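Local atomic coordinates of putative activator of HSP90 (Plasmodium falciparum, PDB entry 3N72), a protein that probably binds the chaperone Hsp90 and stimulates its ATPase activity, represented here by its Aha1-type N-terminal domain. Residues S28-N33 with Y72-E77; G55-S60 with E147-H152; Y80-E85 with S119-F124. One frame throughout, in Å; residues are numbered along the deposited sequence.

Contact 1: S28-N33 with Y72-E77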
ATOM      1  N   SER B  28      15.018   6.886  11.035  1.00 15.49           N
ATOM      2  CA  SER B  28      14.915   5.720  11.951  1.00 16.98           C
ATOM      3  C   SER B  28      16.069   4.726  11.813  1.00 16.48           C
ATOM      4  O   SER B  28      16.588   4.238  12.826  1.00 16.75           O
ATOM      5  CB  SER B  28      13.584   4.983  11.763  1.00 17.92           C
ATOM      6  OG  SER B  28      12.511   5.760  12.258  1.00 21.67           O
ATOM      7  N   TYR B  29      16.481   4.431  10.570  1.00 15.05           N
ATOM      8  CA  TYR B  29      17.542   3.461  10.322  1.00 13.98           C
ATOM      9  C   TYR B  29      18.845   3.942  10.879  1.00 12.85           C
ATOM     10  O   TYR B  29      19.569   3.207  11.592  1.00 12.24           O
ATOM     11  CB  TYR B  29      17.690   3.247   8.813  1.00 13.45           C
ATOM     12  CG  TYR B  29      18.769   2.293   8.370  1.00 14.16           C
ATOM     13  CD1 TYR B  29      18.474   0.942   8.140  1.00 13.56           C
ATOM     14  CD2 TYR B  29      20.058   2.732   8.132  1.00 13.25           C
ATOM     15  CE1 TYR B  29      19.432   0.070   7.703  1.00 14.80           C
ATOM     16  CE2 TYR B  29      21.043   1.851   7.692  1.00 14.06           C
ATOM     17  CZ  TYR B  29      20.711   0.519   7.478  1.00 14.59           C
ATOM     18  OH  TYR B  29      21.652  -0.377   7.036  1.00 18.20           O
ATOM     19  N   ILE B  30      19.181   5.177  10.520  1.00 12.20           N
ATOM     20  CA  ILE B  30      20.462   5.767  10.962  1.00 11.96           C
ATOM     21  C   ILE B  30      20.501   5.862  12.519  1.00 12.44           C
ATOM     22  O   ILE B  30      21.462   5.435  13.154  1.00 11.71           O
ATOM     23  CB  ILE B  30      20.738   7.107  10.244  1.00 12.65           C
ATOM     24  CG1 ILE B  30      20.969   6.844   8.729  1.00 12.10           C
ATOM     25  CG2 ILE B  30      21.907   7.857  10.908  1.00 13.48           C
ATOM     26  CD1 ILE B  30      21.020   8.104   7.888  1.00 13.38           C
ATOM     27  N   LYS B  31      19.429   6.344  13.115  1.00 12.70           N
ATOM     28  CA  LYS B  31      19.318   6.378  14.592  1.00 13.58           C
ATOM     29  C   LYS B  31      19.463   4.971  15.236  1.00 13.86           C
ATOM     30  O   LYS B  31      20.261   4.779  16.172  1.00 13.52           O
ATOM     31  CB  LYS B  31      18.018   7.066  15.022  1.00 13.34           C
ATOM     32  CG  LYS B  31      17.987   8.564  14.752  1.00 16.51           C
ATOM     33  CD  LYS B  31      16.646   9.146  15.178  1.00 24.23           C
ATOM     34  CE  LYS B  31      16.477  10.582  14.714  1.00 27.35           C
ATOM     35  NZ  LYS B  31      15.023  10.948  14.672  1.00 29.53           N
ATOM     36  N   TYR B  32      18.761   3.978  14.691  1.00 14.50           N
ATOM     37  CA  TYR B  32      18.758   2.642  15.283  1.00 14.08           C
ATOM     38  C   TYR B  32      20.155   2.059  15.251  1.00 14.16           C
ATOM     39  O   TYR B  32      20.649   1.541  16.276  1.00 14.55           O
ATOM     40  CB  TYR B  32      17.818   1.694  14.508  1.00 15.27           C
ATOM     41  CG  TYR B  32      17.869   0.280  15.063  1.00 17.44           C
ATOM     42  CD1 TYR B  32      17.093  -0.077  16.160  1.00 20.74           C
ATOM     43  CD2 TYR B  32      18.737  -0.675  14.532  1.00 21.40           C
ATOM     44  CE1 TYR B  32      17.149  -1.350  16.694  1.00 21.95           C
ATOM     45  CE2 TYR B  32      18.808  -1.957  15.081  1.00 22.78           C
ATOM     46  CZ  TYR B  32      18.002  -2.274  16.149  1.00 23.39           C
ATOM     47  OH  TYR B  32      18.061  -3.543  16.680  1.00 29.22           O
ATOM     48  N   ASN B  33      20.793   2.138  14.078  1.00 13.15           N
ATOM     49  CA  ASN B  33      22.082   1.508  13.874  1.00 13.55           C
ATOM     50  C   ASN B  33      23.156   2.128  14.731  1.00 13.80           C
ATOM     51  O   ASN B  33      23.890   1.419  15.434  1.00 13.70           O
ATOM     52  CB  ASN B  33      22.431   1.441  12.379  1.00 13.80           C
ATOM     53  CG  ASN B  33      21.770   0.267  11.705  1.00 16.84           C
ATOM     54  OD1 ASN B  33      22.289  -0.863  11.757  1.00 20.63           O
ATOM     55  ND2 ASN B  33      20.602   0.501  11.099  1.00 18.94           N
ATOM     56  N   TYR B  72      22.532  13.006   3.978  1.00 11.33           N
ATOM     57  CA  TYR B  72      22.284  13.286   5.418  1.00 11.04           C
ATOM     58  C   TYR B  72      23.448  13.987   6.080  1.00 11.02           C
ATOM     59  O   TYR B  72      24.626  13.739   5.756  1.00 11.12           O
ATOM     60  CB  TYR B  72      21.902  12.010   6.235  1.00 11.20           C
ATOM     61  CG  TYR B  72      20.511  11.613   5.944  1.00 10.33           C
ATOM     62  CD1 TYR B  72      20.227  10.708   4.887  1.00 10.11           C
ATOM     63  CD2 TYR B  72      19.456  12.227   6.596  1.00  9.47           C
ATOM     64  CE1 TYR B  72      18.922  10.407   4.550  1.00 11.98           C
ATOM     65  CE2 TYR B  72      18.141  11.955   6.242  1.00 10.57           C
ATOM     66  CZ  TYR B  72      17.895  11.034   5.215  1.00  9.23           C
ATOM     67  OH  TYR B  72      16.604  10.769   4.893  1.00 12.18           O
ATOM     68  N   ILE B  73      23.096  14.885   7.002  0.50 11.55           N
ATOM     69  CA  ILE B  73      23.975  15.348   8.053  0.50 11.41           C
ATOM     70  C   ILE B  73      23.575  14.533   9.283  0.50 11.33           C
ATOM     71  O   ILE B  73      22.384  14.478   9.637  0.50 11.58           O
ATOM     72  CB  ILE B  73      23.762  16.855   8.333  0.50 11.68           C
ATOM     73  CG1 ILE B  73      24.111  17.687   7.089  0.50 13.32           C
ATOM     74  CG2 ILE B  73      24.574  17.294   9.566  0.50 11.26           C
ATOM     75  CD1 ILE B  73      23.205  18.867   6.876  0.50 15.32           C
ATOM     76  N   ILE B  74      24.547  13.866   9.910  1.00 11.70           N
ATOM     77  CA  ILE B  74      24.264  13.055  11.099  1.00 11.06           C
ATOM     78  C   ILE B  74      25.110  13.648  12.216  1.00 11.58           C
ATOM     79  O   ILE B  74      26.322  13.646  12.115  1.00 12.36           O
ATOM     80  CB  ILE B  74      24.630  11.578  10.890  1.00 10.77           C
ATOM     81  CG1 ILE B  74      23.978  11.046   9.598  1.00 10.53           C
ATOM     82  CG2 ILE B  74      24.206  10.733  12.119  1.00 11.04           C
ATOM     83  CD1 ILE B  74      24.552   9.719   9.102  1.00 11.60           C
ATOM     84  N   LYS B  75      24.450  14.190  13.231  1.00 11.99           N
ATOM     85  CA  LYS B  75      25.148  14.839  14.356  1.00 13.06           C
ATOM     86  C   LYS B  75      24.663  14.230  15.656  1.00 13.33           C
ATOM     87  O   LYS B  75      23.451  14.219  15.953  1.00 13.74           O
ATOM     88  CB  LYS B  75      24.920  16.350  14.317  1.00 13.87           C
ATOM     89  CG  LYS B  75      25.761  17.064  15.397  1.00 19.03           C
ATOM     90  CD  LYS B  75      26.021  18.513  15.101  1.00 24.75           C
ATOM     91  CE  LYS B  75      26.850  19.177  16.242  1.00 26.49           C
ATOM     92  NZ  LYS B  75      28.224  18.640  16.292  1.00 30.06           N
ATOM     93  N   PHE B  76      25.612  13.708  16.439  1.00 13.44           N
ATOM     94  CA  PHE B  76      25.268  12.922  17.589  1.00 13.45           C
ATOM     95  C   PHE B  76      26.350  13.031  18.633  1.00 12.54           C
ATOM     96  O   PHE B  76      27.287  13.808  18.478  1.00 12.40           O
ATOM     97  CB  PHE B  76      24.979  11.446  17.223  1.00 13.42           C
ATOM     98  CG  PHE B  76      26.056  10.739  16.393  1.00 14.21           C
ATOM     99  CD1 PHE B  76      26.770   9.669  16.939  1.00 13.09           C
ATOM    100  CD2 PHE B  76      26.288  11.074  15.054  1.00 14.07           C
ATOM    101  CE1 PHE B  76      27.696   8.962  16.190  1.00 14.72           C
ATOM    102  CE2 PHE B  76      27.240  10.376  14.281  1.00 12.02           C
ATOM    103  CZ  PHE B  76      27.942   9.318  14.855  1.00 11.48           C
ATOM    104  N   GLU B  77      26.201  12.271  19.707  1.00 12.97           N
ATOM    105  CA  GLU B  77      27.174  12.318  20.778  1.00 13.15           C
ATOM    106  C   GLU B  77      27.791  10.943  21.040  1.00 13.01           C
ATOM    107  O   GLU B  77      27.175   9.933  20.762  1.00 12.61           O
ATOM    108  CB  GLU B  77      26.542  12.913  22.026  1.00 13.49           C
ATOM    109  CG  GLU B  77      26.138  14.387  21.755  1.00 14.19           C
ATOM    110  CD  GLU B  77      25.279  15.016  22.878  1.00 16.25           C
ATOM    111  OE1 GLU B  77      24.832  14.279  23.775  1.00 15.05           O
ATOM    112  OE2 GLU B  77      25.071  16.263  22.862  1.00 18.48           O
TER

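Contact 2: G55-S60 with E147-H152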
ATOM      1  N   GLY B  55      18.143  15.460   6.450  1.00 12.18           N
ATOM      2  CA  GLY B  55      18.396  15.355   5.019  1.00 12.08           C
ATOM      3  C   GLY B  55      17.233  14.710   4.292  1.00 11.70           C
ATOM      4  O   GLY B  55      16.051  15.004   4.590  1.00 12.97           O
ATOM      5  N   ASN B  56      17.539  13.891   3.290  1.00 12.90           N
ATOM      6  CA  ASN B  56      16.484  13.320   2.450  1.00 12.70           C
ATOM      7  C   ASN B  56      16.861  11.959   1.892  1.00 12.36           C
ATOM      8  O   ASN B  56      18.011  11.669   1.768  1.00 11.41           O
ATOM      9  CB  ASN B  56      16.171  14.272   1.272  1.00 14.31           C
ATOM     10  CG  ASN B  56      17.367  14.506   0.350  1.00 16.45           C
ATOM     11  OD1 ASN B  56      17.652  13.717  -0.546  1.00 21.59           O
ATOM     12  ND2 ASN B  56      18.043  15.620   0.542  1.00 18.08           N
ATOM     13  N   ALA B  57      15.874  11.162   1.507  1.00 12.36           N
ATOM     14  CA  ALA B  57      16.135   9.857   0.875  1.00 12.62           C
ATOM     15  C   ALA B  57      14.940   9.584  -0.024  1.00 13.35           C
ATOM     16  O   ALA B  57      13.792   9.721   0.410  1.00 13.32           O
ATOM     17  CB  ALA B  57      16.289   8.752   1.931  1.00 13.07           C
ATOM     18  N   CYS B  58      15.194   9.196  -1.264  0.50 13.46           N
ATOM     19  CA  CYS B  58      14.101   8.818  -2.157  0.50 13.16           C
ATOM     20  C   CYS B  58      14.574   7.836  -3.216  0.50 12.89           C
ATOM     21  O   CYS B  58      15.755   7.771  -3.543  0.50 13.36           O
ATOM     22  CB  CYS B  58      13.490  10.051  -2.817  0.50 13.23           C
ATOM     23  SG  CYS B  58      14.635  10.873  -3.878  0.50 16.11           S
ATOM     24  N   VAL B  59      13.633   7.052  -3.726  1.00 12.83           N
ATOM     25  CA  VAL B  59      13.914   6.036  -4.737  1.00 12.73           C
ATOM     26  C   VAL B  59      12.776   6.105  -5.760  1.00 12.29           C
ATOM     27  O   VAL B  59      11.607   6.306  -5.398  1.00 11.80           O
ATOM     28  CB  VAL B  59      13.942   4.594  -4.141  1.00 12.21           C
ATOM     29  CG1 VAL B  59      14.337   3.550  -5.217  1.00 12.21           C
ATOM     30  CG2 VAL B  59      14.868   4.492  -2.937  1.00 13.39           C
ATOM     31  N   SER B  60      13.137   5.955  -7.020  1.00 13.67           N
ATOM     32  CA  SER B  60      12.158   5.766  -8.091  1.00 14.92           C
ATOM     33  C   SER B  60      12.548   4.523  -8.895  1.00 14.63           C
ATOM     34  O   SER B  60      13.628   3.949  -8.688  1.00 14.95           O
ATOM     35  CB  SER B  60      12.006   7.025  -8.972  1.00 16.52           C
ATOM     36  OG  SER B  60      13.206   7.333  -9.631  1.00 20.57           O
ATOM     37  N   GLU B 147      21.716  -0.404   0.363  1.00 15.14           N
ATOM     38  CA  GLU B 147      21.022  -1.701   0.189  1.00 16.46           C
ATOM     39  C   GLU B 147      19.741  -1.815   1.011  1.00 15.45           C
ATOM     40  O   GLU B 147      18.688  -2.254   0.484  1.00 15.34           O
ATOM     41  CB  GLU B 147      21.964  -2.893   0.389  1.00 18.36           C
ATOM     42  CG  GLU B 147      23.139  -2.880  -0.605  1.00 24.36           C
ATOM     43  CD  GLU B 147      22.698  -2.677  -2.064  1.00 30.95           C
ATOM     44  OE1 GLU B 147      21.762  -3.387  -2.517  1.00 34.99           O
ATOM     45  OE2 GLU B 147      23.280  -1.799  -2.757  1.00 34.14           O
ATOM     46  N   ASP B 148      19.787  -1.394   2.275  1.00 13.49           N
ATOM     47  CA  ASP B 148      18.565  -1.442   3.073  1.00 13.41           C
ATOM     48  C   ASP B 148      17.488  -0.473   2.611  1.00 12.59           C
ATOM     49  O   ASP B 148      16.279  -0.793   2.675  1.00 12.57           O
ATOM     50  CB  ASP B 148      18.886  -1.351   4.563  1.00 13.29           C
ATOM     51  CG  ASP B 148      19.757  -2.515   5.018  1.00 15.67           C
ATOM     52  OD1 ASP B 148      19.662  -3.602   4.419  1.00 18.21           O
ATOM     53  OD2 ASP B 148      20.550  -2.344   5.946  1.00 18.78           O
ATOM     54  N   LEU B 149      17.909   0.698   2.135  1.00 11.32           N
ATOM     55  CA  LEU B 149      16.974   1.649   1.533  1.00 11.23           C
ATOM     56  C   LEU B 149      16.241   1.005   0.339  1.00 11.88           C
ATOM     57  O   LEU B 149      15.011   1.145   0.187  1.00 11.58           O
ATOM     58  CB  LEU B 149      17.707   2.909   1.084  1.00 11.50           C
ATOM     59  CG  LEU B 149      16.851   3.919   0.293  1.00 11.85           C
ATOM     60  CD1 LEU B 149      15.749   4.503   1.164  1.00 14.44           C
ATOM     61  CD2 LEU B 149      17.784   5.034  -0.236  1.00 12.96           C
ATOM     62  N   LEU B 150      16.999   0.314  -0.493  1.00 11.95           N
ATOM     63  CA  LEU B 150      16.407  -0.365  -1.676  1.00 12.16           C
ATOM     64  C   LEU B 150      15.461  -1.484  -1.300  1.00 12.64           C
ATOM     65  O   LEU B 150      14.450  -1.664  -1.964  1.00 12.43           O
ATOM     66  CB  LEU B 150      17.476  -0.856  -2.648  1.00 12.11           C
ATOM     67  CG  LEU B 150      18.321   0.248  -3.286  1.00 13.71           C
ATOM     68  CD1 LEU B 150      19.353  -0.350  -4.235  1.00 17.16           C
ATOM     69  CD2 LEU B 150      17.490   1.349  -3.977  1.00 17.27           C
ATOM     70  N   LYS B 151      15.772  -2.237  -0.245  1.00 12.91           N
ATOM     71  CA  LYS B 151      14.836  -3.265   0.237  1.00 13.83           C
ATOM     72  C   LYS B 151      13.579  -2.617   0.790  1.00 13.73           C
ATOM     73  O   LYS B 151      12.497  -3.125   0.579  1.00 14.03           O
ATOM     74  CB  LYS B 151      15.460  -4.127   1.335  1.00 14.99           C
ATOM     75  CG  LYS B 151      16.513  -5.090   0.906  1.00 18.05           C
ATOM     76  CD  LYS B 151      16.761  -6.004   2.101  1.00 22.03           C
ATOM     77  CE  LYS B 151      18.032  -6.754   1.987  1.00 23.88           C
ATOM     78  NZ  LYS B 151      18.436  -7.019   3.408  1.00 26.63           N
ATOM     79  N   HIS B 152      13.725  -1.502   1.521  1.00 12.76           N
ATOM     80  CA  HIS B 152      12.566  -0.781   2.030  1.00 12.73           C
ATOM     81  C   HIS B 152      11.674  -0.345   0.855  1.00 12.70           C
ATOM     82  O   HIS B 152      10.443  -0.485   0.904  1.00 13.01           O
ATOM     83  CB  HIS B 152      13.009   0.448   2.814  1.00 12.60           C
ATOM     84  CG  HIS B 152      11.869   1.263   3.327  1.00 14.44           C
ATOM     85  ND1 HIS B 152      10.982   0.790   4.271  1.00 14.85           N
ATOM     86  CD2 HIS B 152      11.453   2.514   3.008  1.00 14.36           C
ATOM     87  CE1 HIS B 152      10.069   1.716   4.515  1.00 16.48           C
ATOM     88  NE2 HIS B 152      10.341   2.778   3.777  1.00 15.32           N
TER

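Contact 3: Y80-E85 with S119-F124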
ATOM      1  N   TYR B  80      31.246   6.757  26.871  1.00 15.31           N
ATOM      2  CA  TYR B  80      32.018   5.554  27.152  1.00 16.49           C
ATOM      3  C   TYR B  80      31.699   4.981  28.505  1.00 17.13           C
ATOM      4  O   TYR B  80      31.321   5.704  29.433  1.00 17.47           O
ATOM      5  CB  TYR B  80      33.523   5.802  27.003  1.00 15.83           C
ATOM      6  CG  TYR B  80      34.090   6.810  27.976  1.00 17.67           C
ATOM      7  CD1 TYR B  80      33.946   8.181  27.738  1.00 16.94           C
ATOM      8  CD2 TYR B  80      34.774   6.401  29.127  1.00 18.81           C
ATOM      9  CE1 TYR B  80      34.469   9.123  28.611  1.00 19.90           C
ATOM     10  CE2 TYR B  80      35.317   7.363  30.022  1.00 19.68           C
ATOM     11  CZ  TYR B  80      35.136   8.724  29.744  1.00 21.45           C
ATOM     12  OH  TYR B  80      35.620   9.729  30.583  1.00 27.55           O
ATOM     13  N   SER B  81      31.829   3.658  28.609  0.50 17.93           N
ATOM     14  CA  SER B  81      31.678   2.941  29.864  0.50 18.49           C
ATOM     15  C   SER B  81      33.027   2.360  30.266  0.50 18.83           C
ATOM     16  O   SER B  81      33.719   1.750  29.451  0.50 18.38           O
ATOM     17  CB  SER B  81      30.660   1.800  29.714  0.50 18.71           C
ATOM     18  OG  SER B  81      29.369   2.304  29.436  0.50 18.32           O
ATOM     19  N   LYS B  82      33.404   2.580  31.515  1.00 19.53           N
ATOM     20  CA  LYS B  82      34.571   1.920  32.090  1.00 21.78           C
ATOM     21  C   LYS B  82      34.036   0.555  32.511  1.00 23.38           C
ATOM     22  O   LYS B  82      33.422   0.437  33.568  1.00 23.41           O
ATOM     23  CB  LYS B  82      35.114   2.732  33.262  1.00 22.20           C
ATOM     24  CG  LYS B  82      35.795   4.018  32.814  1.00 24.82           C
ATOM     25  CD  LYS B  82      36.726   4.624  33.858  1.00 28.89           C
ATOM     26  CE  LYS B  82      37.514   5.779  33.214  1.00 31.84           C
ATOM     27  NZ  LYS B  82      38.305   6.623  34.164  1.00 33.92           N
ATOM     28  N   LYS B  83      34.197  -0.402  31.585  1.00 26.00           N
ATOM     29  CA  LYS B  83      33.506  -1.719  31.514  1.00 28.11           C
ATOM     30  C   LYS B  83      33.607  -2.513  32.796  1.00 29.25           C
ATOM     31  O   LYS B  83      32.606  -3.061  33.303  1.00 30.10           O
ATOM     32  CB  LYS B  83      34.104  -2.543  30.358  1.00 28.31           C
ATOM     33  CG  LYS B  83      33.535  -3.904  30.141  1.00 29.16           C
ATOM     34  N   LYS B  84      34.824  -2.593  33.312  1.00 29.96           N
ATOM     35  CA  LYS B  84      35.077  -3.345  34.532  1.00 30.35           C
ATOM     36  C   LYS B  84      34.568  -2.608  35.772  1.00 30.29           C
ATOM     37  O   LYS B  84      34.488  -3.216  36.830  1.00 29.99           O
ATOM     38  CB  LYS B  84      36.568  -3.709  34.680  1.00 30.57           C
ATOM     39  N   GLU B  85      34.226  -1.323  35.646  1.00 29.47           N
ATOM     40  CA  GLU B  85      33.824  -0.512  36.840  1.00 28.56           C
ATOM     41  C   GLU B  85      32.358   0.007  36.918  1.00 27.30           C
ATOM     42  O   GLU B  85      31.979   0.630  37.903  1.00 27.04           O
ATOM     43  CB  GLU B  85      34.758   0.678  37.053  1.00 28.32           C
ATOM     44  CG  GLU B  85      36.255   0.376  37.070  1.00 30.97           C
ATOM     45  CD  GLU B  85      37.092   1.650  37.175  1.00 34.45           C
ATOM     46  OE1 GLU B  85      36.545   2.696  37.605  1.00 35.84           O
ATOM     47  OE2 GLU B  85      38.299   1.607  36.841  1.00 36.48           O
ATOM     48  N   SER B 119      40.446  17.368  29.023  1.00 19.77           N
ATOM     49  CA  SER B 119      41.041  16.414  29.966  1.00 20.77           C
ATOM     50  C   SER B 119      41.881  15.271  29.358  1.00 21.35           C
ATOM     51  O   SER B 119      41.654  14.821  28.206  1.00 21.16           O
ATOM     52  CB  SER B 119      39.970  15.848  30.916  1.00 20.55           C
ATOM     53  OG  SER B 119      39.144  14.886  30.264  1.00 23.76           O
ATOM     54  N   GLU B 120      42.861  14.815  30.137  1.00 22.06           N
ATOM     55  CA  GLU B 120      43.756  13.714  29.736  1.00 24.13           C
ATOM     56  C   GLU B 120      43.042  12.398  29.444  1.00 24.85           C
ATOM     57  O   GLU B 120      43.412  11.693  28.509  1.00 25.17           O
ATOM     58  CB  GLU B 120      44.870  13.477  30.773  1.00 24.34           C
ATOM     59  CG  GLU B 120      46.138  14.230  30.456  1.00 28.54           C
ATOM     60  CD  GLU B 120      46.559  14.090  28.987  1.00 32.50           C
ATOM     61  OE1 GLU B 120      46.868  12.951  28.556  1.00 34.45           O
ATOM     62  OE2 GLU B 120      46.562  15.118  28.264  1.00 33.45           O
ATOM     63  N   ASN B 121      42.037  12.055  30.248  1.00 26.11           N
ATOM     64  CA  ASN B 121      41.244  10.836  29.977  1.00 26.76           C
ATOM     65  C   ASN B 121      40.590  10.782  28.589  1.00 25.80           C
ATOM     66  O   ASN B 121      40.650   9.760  27.912  1.00 25.86           O
ATOM     67  CB  ASN B 121      40.181  10.624  31.047  1.00 28.25           C
ATOM     68  CG  ASN B 121      40.769  10.248  32.382  1.00 30.75           C
ATOM     69  OD1 ASN B 121      41.984  10.115  32.532  1.00 34.47           O
ATOM     70  ND2 ASN B 121      39.899  10.072  33.379  1.00 35.44           N
ATOM     71  N   LEU B 122      39.962  11.875  28.175  1.00 24.38           N
ATOM     72  CA  LEU B 122      39.327  11.921  26.857  1.00 22.71           C
ATOM     73  C   LEU B 122      40.321  11.946  25.717  1.00 23.02           C
ATOM     74  O   LEU B 122      40.067  11.365  24.654  1.00 22.89           O
ATOM     75  CB  LEU B 122      38.381  13.101  26.751  1.00 22.32           C
ATOM     76  CG  LEU B 122      37.146  13.103  27.630  1.00 20.50           C
ATOM     77  CD1 LEU B 122      36.297  14.350  27.301  1.00 17.66           C
ATOM     78  CD2 LEU B 122      36.354  11.835  27.417  1.00 19.71           C
ATOM     79  N   ARG B 123      41.462  12.604  25.923  0.50 22.58           N
ATOM     80  CA  ARG B 123      42.496  12.597  24.899  0.50 22.48           C
ATOM     81  C   ARG B 123      42.963  11.167  24.652  0.50 22.05           C
ATOM     82  O   ARG B 123      43.124  10.753  23.500  0.50 21.65           O
ATOM     83  CB  ARG B 123      43.681  13.487  25.279  0.50 22.84           C
ATOM     84  CG  ARG B 123      44.790  13.475  24.243  0.50 24.97           C
ATOM     85  CD  ARG B 123      44.273  13.947  22.894  0.50 27.89           C
ATOM     86  NE  ARG B 123      45.333  14.043  21.890  0.50 29.82           N
ATOM     87  CZ  ARG B 123      45.140  14.473  20.647  0.50 31.40           C
ATOM     88  NH1 ARG B 123      43.927  14.837  20.254  0.50 31.29           N
ATOM     89  NH2 ARG B 123      46.155  14.527  19.791  0.50 31.97           N
ATOM     90  N   PHE B 124      43.168  10.413  25.732  1.00 22.00           N
ATOM     91  CA  PHE B 124      43.604   9.026  25.605  1.00 21.82           C
ATOM     92  C   PHE B 124      42.576   8.195  24.827  1.00 21.78           C
ATOM     93  O   PHE B 124      42.943   7.464  23.919  1.00 21.44           O
ATOM     94  CB  PHE B 124      43.864   8.382  26.968  1.00 21.80           C
ATOM     95  CG  PHE B 124      44.061   6.892  26.893  1.00 24.43           C
ATOM     96  CD1 PHE B 124      45.216   6.348  26.322  1.00 27.66           C
ATOM     97  CD2 PHE B 124      43.085   6.024  27.370  1.00 26.16           C
ATOM     98  CE1 PHE B 124      45.390   4.952  26.233  1.00 26.60           C
ATOM     99  CE2 PHE B 124      43.261   4.642  27.293  1.00 27.44           C
ATOM    100  CZ  PHE B 124      44.418   4.110  26.719  1.00 28.17           C
TER
HETATM  101  O   HOH W   1      36.757   8.964  33.303  1.00 46.49           O

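Contact 1: S28-N33 with Y72-E77
I30 reaches out from helix 23-35 with both of its branches and meets two residues on one face of strand 65-82. Its CD1 methyl lies over one face of the Y72 ring, 4.0 Å from CG of Y72, close to the root of the ring and well away from the hydroxyl. The other branch turns to I74: CG2 of I30 is 3.7 Å from CD1 of I74 and almost as close to CG2 of I74, so that a single methyl fits into the fork of the opposing isoleucine. The first torsion of I30 explains the two directions, since CG1 stands beside the backbone N (chi1 -66°) and carries CD1 mainly over the ring, where it also brushes CD1 of I74, while CG2 meets I74 alone. All three residues are buried. They belong to the inner layer of an alpha-beta fold in which helices pack on one face of a long, curved antiparallel sheet. Further out, A26 and L34, on the same helix as I30, touch Y72 and I74 respectively, and the phenol oxygen of Y72 is hydrogen-bonded to N23 OD1. On the helix itself, N33 ND2 gives a 2.9 Å bond to Y29 O, from the face of that carbonyl opposite to the one used by N33 N. The same amide nitrogen sits 3.4 Å above the centre of the Y29 ring, whose hydroxyl bonds to D148 on helix 145-161.

Contact 2: G55-S60 with E147-H152
V59 on strand 44-62 and L149 on helix 145-161 form the dense part of this contact. CG2 of V59 lies 3.8 Å from CG of L149 and touches both of its terminal methyls as well, the two side chains running past each other in opposite directions. L149 can meet the strand this way because its CG is anti to the backbone N (chi1 174°), with the branched end directed at the sheet. The second methyl of V59 serves the next residue of the helix: CG1 comes within 4.0 Å of CD2 of L150, whose side chain meets that of V59 at about a right angle. One valine is thus shared between two consecutive leucines, a methyl for each. Packing slackens towards A57, where CB is 4.4 Å from CD1 of L149; there Y72, F70 and A26 also touch the alanine, while W25 and Y22 close around L149. H152, one turn further along the helix, packs its ring on the same two aromatics, stacked on W25 and edge-to-face with Y22. The solvent side has another character. L150 is partly exposed, and on the turn of helix away from the strand K151 NZ and D148 OD1 form a long salt bridge of 3.8 Å. The axes of strand 56-60 and helix 147-152 approach to 9.2 Å at a crossing angle of -56°, and the interface is purely apolar: an oblique helix-on-sheet packing, with the C-terminal helix of the Aha1 N-terminal domain laid on one end of its antiparallel sheet.

Contact 3: Y80-E85 with S119-F124
The apolar part of this contact joins Y80, near the end of strand 65-82, to L122 in the first turns of helix 120-142. CD2 of L122 is 3.5 Å from CE1 of Y80 and also touches CZ and OH, so one methyl rests against the hydroxyl end of the ring, in an oblique approach with the two side chains nearly at right angles. Y80 places its CG between the backbone N and the carbonyl carbon (chi1 63°), and from there the ring extends towards the helix. Y89, on the adjoining strand 87-100, meets the same ring with its plane only slightly inclined, and L44 and I46 also pack on it. The polar part depends on a water. It lies at the edge of the Y80 ring, in its plane, 3.0 Å from OH of Y80, and accepts a 2.9 Å bond from NZ of K82, whose chain is extended beyond CG. N121 ND2 adds a weak bond of 3.3 Å to the same oxygen. The nitrogens K82 NZ and N121 ND2, 3.9 Å apart, are therefore linked through the water. At the start of the helix S119 is the N-cap residue, and its OG is hydrogen-bonded to D117 OD1. The arrangement is a water-bridged contact between a strand end and the N-terminal turns of a helix, at one end of the antiparallel sheet of the Aha1 N-terminal domain.

In the fold
The three contacts show how helices meet one antiparallel sheet at successive places along an elongated domain. Contacts 1 and 3 both use strand 65-82, with centres about 23 Å apart, while contact 2 uses its neighbour, strand 44-62. The centres of contacts 1 and 2 are about 15 Å apart and the two touch directly, Y72 packing against N56 and A57. Contacts 2 and 3, with centres about 37 Å apart, stand on opposite sides of the chain's centre. Along the sequence contact 1 closes before contact 3 opens, the segments of contacts 1 and 2 alternate, and contact 3 lies inside the loop closed by contact 2. Helices from both ends of the chain thus join a single Aha1 N-terminal domain.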